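Local coordinates for glucose-6-phosphate isomerase (Plasmodium falciparum, PDB 3QKI), which probably catalyses the reversible isomerisation of alpha-D-glucose 6-phosphate to beta-D-fructose 6-phosphate, the second step of glycolysis, at residues Y373-I378 / C416-G421. Sequence-based numbering, arbitrary orientation.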
loop_
_atom_site.group_PDB
_atom_site.type_symbol
_atom_site.label_atom_id
_atom_site.label_comp_id
_atom_site.label_asym_id
_atom_site.label_seq_id
_atom_site.Cartn_x
_atom_site.Cartn_y
_atom_site.Cartn_z
ATOM N N TYR A 373 -10.741 -4.153 17.563
ATOM C CA TYR A 373 -10.419 -4.200 16.129
ATOM C C TYR A 373 -9.433 -3.067 15.836
ATOM O O TYR A 373 -9.818 -1.906 15.659
ATOM C CB TYR A 373 -11.687 -4.087 15.271
ATOM C CG TYR A 373 -12.657 -5.246 15.420
ATOM C CD1 TYR A 373 -12.221 -6.500 15.852
ATOM C CD2 TYR A 373 -14.004 -5.097 15.109
ATOM C CE1 TYR A 373 -13.107 -7.567 15.984
ATOM C CE2 TYR A 373 -14.895 -6.162 15.225
ATOM C CZ TYR A 373 -14.443 -7.391 15.678
ATOM O OH TYR A 373 -15.312 -8.446 15.824
ATOM N N LYS A 374 -8.147 -3.403 15.880
ATOM C CA LYS A 374 -7.040 -2.447 15.736
ATOM C C LYS A 374 -6.578 -2.172 14.295
ATOM O O LYS A 374 -5.495 -1.618 14.078
ATOM C CB LYS A 374 -5.880 -2.841 16.639
ATOM C CG LYS A 374 -6.258 -3.012 18.116
ATOM C CD LYS A 374 -4.979 -3.111 18.927
ATOM C CE LYS A 374 -5.084 -4.119 20.026
ATOM N NZ LYS A 374 -4.005 -3.939 21.031
ATOM N N ASN A 375 -7.421 -2.506 13.315
ATOM C CA ASN A 375 -7.094 -2.258 11.911
ATOM C C ASN A 375 -8.265 -1.633 11.194
ATOM O O ASN A 375 -9.400 -1.806 11.626
ATOM C CB ASN A 375 -6.722 -3.565 11.194
ATOM C CG ASN A 375 -5.455 -4.175 11.653
ATOM O OD1 ASN A 375 -4.373 -3.809 11.233
ATOM N ND2 ASN A 375 -5.567 -5.112 12.551
ATOM N N VAL A 376 -7.989 -0.911 10.090
ATOM C CA VAL A 376 -9.004 -0.341 9.203
ATOM C C VAL A 376 -8.491 -0.603 7.792
ATOM O O VAL A 376 -7.357 -0.215 7.477
ATOM C CB VAL A 376 -9.276 1.189 9.393
ATOM C CG1 VAL A 376 -10.235 1.714 8.314
ATOM C CG2 VAL A 376 -9.794 1.518 10.787
ATOM N N ALA A 377 -9.322 -1.218 6.938
ATOM C CA ALA A 377 -9.001 -1.418 5.515
ATOM C C ALA A 377 -9.743 -0.347 4.701
ATOM O O ALA A 377 -10.975 -0.252 4.784
ATOM C CB ALA A 377 -9.396 -2.821 5.056
ATOM N N ILE A 378 -8.987 0.474 3.947
ATOM C CA ILE A 378 -9.526 1.545 3.094
ATOM C C ILE A 378 -9.570 0.970 1.721
ATOM O O ILE A 378 -8.519 0.712 1.117
ATOM C CB ILE A 378 -8.690 2.840 3.143
ATOM C CG1 ILE A 378 -8.629 3.430 4.572
ATOM C CG2 ILE A 378 -9.226 3.874 2.118
ATOM C CD1 ILE A 378 -10.033 3.935 5.249
ATOM N N CYS A 416 -4.835 5.141 17.410
ATOM C CA CYS A 416 -5.114 4.874 15.993
ATOM C C CYS A 416 -4.880 3.443 15.564
ATOM O O CYS A 416 -3.872 2.831 15.935
ATOM C CB CYS A 416 -4.372 5.836 15.080
ATOM S SG CYS A 416 -4.987 5.831 13.393
ATOM N N GLN A 417 -5.802 2.943 14.736
ATOM C CA GLN A 417 -5.695 1.627 14.116
ATOM C C GLN A 417 -4.581 1.641 13.057
ATOM O O GLN A 417 -4.139 2.714 12.623
ATOM C CB GLN A 417 -7.013 1.269 13.395
ATOM C CG GLN A 417 -8.214 1.069 14.311
ATOM C CD GLN A 417 -9.099 2.287 14.303
ATOM O OE1 GLN A 417 -8.630 3.414 14.426
ATOM N NE2 GLN A 417 -10.409 2.078 14.140
ATOM N N VAL A 418 -4.163 0.454 12.610
ATOM C CA VAL A 418 -3.246 0.328 11.477
ATOM C C VAL A 418 -4.165 0.453 10.245
ATOM O O VAL A 418 -5.144 -0.277 10.133
ATOM C CB VAL A 418 -2.493 -1.015 11.461
ATOM C CG1 VAL A 418 -1.854 -1.248 10.105
ATOM C CG2 VAL A 418 -1.443 -1.064 12.561
ATOM N N TYR A 419 -3.871 1.403 9.360
ATOM C CA TYR A 419 -4.637 1.605 8.131
ATOM C C TYR A 419 -3.871 0.999 6.976
ATOM O O TYR A 419 -2.644 1.134 6.898
ATOM C CB TYR A 419 -4.831 3.100 7.863
ATOM C CG TYR A 419 -5.986 3.716 8.595
ATOM C CD1 TYR A 419 -7.133 4.109 7.916
ATOM C CD2 TYR A 419 -5.927 3.941 9.971
ATOM C CE1 TYR A 419 -8.193 4.724 8.585
ATOM C CE2 TYR A 419 -7.009 4.496 10.659
ATOM C CZ TYR A 419 -8.127 4.912 9.958
ATOM O OH TYR A 419 -9.168 5.512 10.628
ATOM N N PHE A 420 -4.596 0.335 6.070
ATOM C CA PHE A 420 -3.998 -0.262 4.884
ATOM C C PHE A 420 -5.093 -0.426 3.831
ATOM O O PHE A 420 -6.271 -0.146 4.091
ATOM C CB PHE A 420 -3.319 -1.617 5.223
ATOM C CG PHE A 420 -4.287 -2.764 5.415
ATOM C CD1 PHE A 420 -4.469 -3.724 4.414
ATOM C CD2 PHE A 420 -5.056 -2.865 6.576
ATOM C CE1 PHE A 420 -5.376 -4.775 4.587
ATOM C CE2 PHE A 420 -5.969 -3.909 6.746
ATOM C CZ PHE A 420 -6.114 -4.863 5.757
ATOM N N GLY A 421 -4.704 -0.883 2.659
ATOM C CA GLY A 421 -5.665 -1.129 1.604
ATOM C C GLY A 421 -5.122 -0.993 0.210
ATOM O O GLY A 421 -4.034 -0.453 -0.010
HETATM O O HOH W 1 -11.089 -0.716 13.545
#
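Val376 sets its CB over one face of the Tyr419 ring, 3.8 Å from the centroid and 13° off the normal, a CH-pi contact between cross-strand neighbours. With CG1 anti to the backbone N (chi1 174°), its two methyls part: CG1 rests 3.6 Å from Tyr419 CE1, while CG2 reaches the amide end of Gln417. Ile378 meets the same ring at its edge, CG1 lying 3.7 Å from Tyr419 CD1. On the reverse face of the sheet, Phe420 turns one face of its ring to Ala377 CA, and its CZ lies 3.9 Å from Ala377 CB. Between these two layers the backbones pair in parallel: Val376 donates to Val418 O and accepts from Phe420 N, while Val418 N donates to Lys374 O and Ile378 N gives Phe420 O a nearly straight 2.8 Å bond. Where the paired strands begin, a water donates to Tyr373 O and Asn375 O and accepts from Gln417 NE2, tying the bent glutamine side chain to the opposite backbone; Ser364 also bonds NE2. The strands belong to a beta-alpha-beta unit whose helix 388-400, carrying the fructose 6-phosphate-binding Gln394 and Glu398, packs on Tyr419 together with helix 523-543. Strand 443-448 flanks 375-380 on its other side, whereas 418-420 ends the sheet within the chain, with Val418 and Phe420 packing against the second subunit.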